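Local atomic coordinates of glutathionyl-hydroquinone reductase PcpF (Sphingobium chlorophenolicum, PDB entry 4FQU), a protein that catalyses the glutathione-dependent reduction of glutathionyl-hydroquinones to hydroquinones and takes part in the degradation of the pollutant pentachlorophenol. Residues A[211-216]-A[260-265]. Numbering follows the deposited sequence.
Sequences EHLTGR and SRLVGK
The guanidinium of Arg-261 meets the turn Leu-213 to Arg-216 at its edge, where the carbonyl oxygens of Leu-213 and Arg-216 both lie near its plane. Within 211-216, the His-212 ring and the Arg-216 guanidinium form another flat arrangement: Arg-216 NE lies 3.7 Å above one face of the His-212 ring, displaced from the ring centre, while the edge of the Arg-216 guanidinium meets the His-212 carbonyl oxygen through a weak hydrogen bond from NE. The bond that crosses between the segments runs from Arg-261 NH2 to Arg-216 O, 3.2 Å long and fairly straight (157° at the hydrogen), and it reaches the oxygen nearly along the C=O axis. Leu-213 O stands at the same 3.2 Å from Arg-261 NH2. The side chain of Arg-261 gets there with CG anti to its backbone N (chi1 -153°) and a bend at chi3 (34°). Asn-258, one turn earlier on the same helix, is its strongest polar partner, with OD1 hydrogen-bonded to NH2, and Glu-217 forms a salt bridge with NH1, so the charged group is held from several directions. Beside this polar cluster two buried leucines meet: Leu-213 CD1 and Leu-262 CD2 approach tip to tip at 4.3 Å, with Leu-231 of helix 226-245 also packed against Leu-262. The example is thus a helix-borne arginine hydrogen-bonded to the last carbonyl of a type I beta turn that follows helix 192-212; helix 257-268 docks there within the all-helical C-terminal domain of the glutathione transferase fold, away from the predicted active site.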
loop_
_atom_site.group_PDB
_atom_site.type_symbol
_atom_site.label_atom_id
_atom_site.label_comp_id
_atom_site.label_asym_id
_atom_site.label_seq_id
_atom_site.Cartn_x
_atom_site.Cartn_y
_atom_site.Cartn_z
ATOM N N GLU A 211 -17.223 -17.916 -2.493
ATOM C CA GLU A 211 -17.890 -19.179 -2.848
ATOM C C GLU A 211 -19.377 -19.075 -2.634
ATOM O O GLU A 211 -20.187 -19.426 -3.498
ATOM C CB GLU A 211 -17.338 -20.384 -2.083
ATOM C CG GLU A 211 -16.528 -21.351 -2.961
ATOM C CD GLU A 211 -17.385 -22.339 -3.768
ATOM O OE1 GLU A 211 -18.493 -22.680 -3.305
ATOM O OE2 GLU A 211 -16.944 -22.793 -4.861
ATOM N N HIS A 212 -19.731 -18.580 -1.468
ATOM C CA HIS A 212 -21.120 -18.430 -1.125
ATOM C C HIS A 212 -21.871 -17.731 -2.221
ATOM O O HIS A 212 -23.040 -17.991 -2.452
ATOM C CB HIS A 212 -21.230 -17.582 0.118
ATOM C CG HIS A 212 -22.505 -17.769 0.838
ATOM N ND1 HIS A 212 -22.818 -18.946 1.483
ATOM C CD2 HIS A 212 -23.570 -16.955 0.988
ATOM C CE1 HIS A 212 -24.018 -18.843 2.017
ATOM N NE2 HIS A 212 -24.502 -17.646 1.724
ATOM N N LEU A 213 -21.190 -16.816 -2.889
ATOM C CA LEU A 213 -21.850 -15.937 -3.831
ATOM C C LEU A 213 -21.938 -16.554 -5.217
ATOM O O LEU A 213 -22.346 -15.871 -6.183
ATOM C CB LEU A 213 -21.129 -14.576 -3.888
ATOM C CG LEU A 213 -21.393 -13.604 -2.745
ATOM C CD1 LEU A 213 -20.659 -12.307 -2.912
ATOM C CD2 LEU A 213 -22.833 -13.309 -2.625
ATOM N N THR A 214 -21.568 -17.828 -5.334
ATOM C CA THR A 214 -21.325 -18.344 -6.673
ATOM C C THR A 214 -22.537 -18.379 -7.610
ATOM O O THR A 214 -22.515 -17.748 -8.687
ATOM C CB THR A 214 -20.481 -19.619 -6.723
ATOM O OG1 THR A 214 -19.101 -19.250 -6.923
ATOM C CG2 THR A 214 -20.931 -20.483 -7.898
ATOM N N GLY A 215 -23.605 -19.056 -7.229
ATOM C CA GLY A 215 -24.777 -18.960 -8.070
ATOM C C GLY A 215 -25.784 -18.005 -7.508
ATOM O O GLY A 215 -26.950 -18.189 -7.736
ATOM N N ARG A 216 -25.344 -16.999 -6.762
ATOM C CA ARG A 216 -26.251 -16.094 -6.043
ATOM C C ARG A 216 -26.127 -14.667 -6.529
ATOM O O ARG A 216 -25.212 -14.344 -7.285
ATOM C CB ARG A 216 -25.989 -16.101 -4.538
ATOM C CG ARG A 216 -26.144 -17.442 -3.843
ATOM C CD ARG A 216 -26.086 -17.271 -2.323
ATOM N NE ARG A 216 -25.986 -18.520 -1.571
ATOM C CZ ARG A 216 -27.021 -19.141 -1.019
ATOM N NH1 ARG A 216 -28.240 -18.629 -1.150
ATOM N NH2 ARG A 216 -26.836 -20.268 -0.338
ATOM N N SER A 260 -16.668 -8.718 -6.733
ATOM C CA SER A 260 -16.568 -7.536 -7.591
ATOM C C SER A 260 -17.890 -7.283 -8.247
ATOM O O SER A 260 -18.210 -6.142 -8.547
ATOM C CB SER A 260 -15.515 -7.726 -8.671
ATOM O OG SER A 260 -14.250 -7.302 -8.201
ATOM N N ARG A 261 -18.656 -8.353 -8.460
ATOM C CA ARG A 261 -19.952 -8.265 -9.094
ATOM C C ARG A 261 -20.947 -7.650 -8.108
ATOM O O ARG A 261 -21.659 -6.712 -8.466
ATOM C CB ARG A 261 -20.370 -9.652 -9.562
ATOM C CG ARG A 261 -21.319 -9.746 -10.766
ATOM C CD ARG A 261 -21.502 -11.228 -11.247
ATOM N NE ARG A 261 -21.471 -12.237 -10.161
ATOM C CZ ARG A 261 -22.507 -12.562 -9.358
ATOM N NH1 ARG A 261 -23.692 -11.949 -9.527
ATOM N NH2 ARG A 261 -22.356 -13.487 -8.374
ATOM N N LEU A 262 -20.981 -8.156 -6.865
ATOM C CA LEU A 262 -21.830 -7.596 -5.805
ATOM C C LEU A 262 -21.548 -6.108 -5.594
ATOM O O LEU A 262 -22.459 -5.299 -5.457
ATOM C CB LEU A 262 -21.654 -8.342 -4.481
ATOM C CG LEU A 262 -22.374 -7.749 -3.244
ATOM C CD1 LEU A 262 -23.803 -8.080 -3.283
ATOM C CD2 LEU A 262 -21.844 -8.312 -1.982
ATOM N N VAL A 263 -20.283 -5.741 -5.574
ATOM C CA VAL A 263 -19.925 -4.349 -5.406
ATOM C C VAL A 263 -20.411 -3.459 -6.526
ATOM O O VAL A 263 -20.852 -2.342 -6.278
ATOM C CB VAL A 263 -18.441 -4.214 -5.323
ATOM C CG1 VAL A 263 -17.998 -2.810 -5.817
ATOM C CG2 VAL A 263 -18.000 -4.561 -3.904
ATOM N N GLY A 264 -20.314 -3.946 -7.762
ATOM C CA GLY A 264 -20.781 -3.199 -8.917
ATOM C C GLY A 264 -22.290 -3.027 -8.841
ATOM O O GLY A 264 -22.803 -1.940 -8.987
ATOM N N LYS A 265 -23.000 -4.114 -8.593
ATOM C CA LYS A 265 -24.437 -4.095 -8.434
ATOM C C LYS A 265 -24.869 -2.960 -7.518
ATOM O O LYS A 265 -25.740 -2.154 -7.854
ATOM C CB LYS A 265 -24.844 -5.421 -7.822
ATOM C CG LYS A 265 -26.256 -5.865 -8.010
ATOM C CD LYS A 265 -26.299 -7.376 -7.766
ATOM C CE LYS A 265 -27.710 -7.926 -7.573
ATOM N NZ LYS A 265 -28.723 -7.607 -8.645
#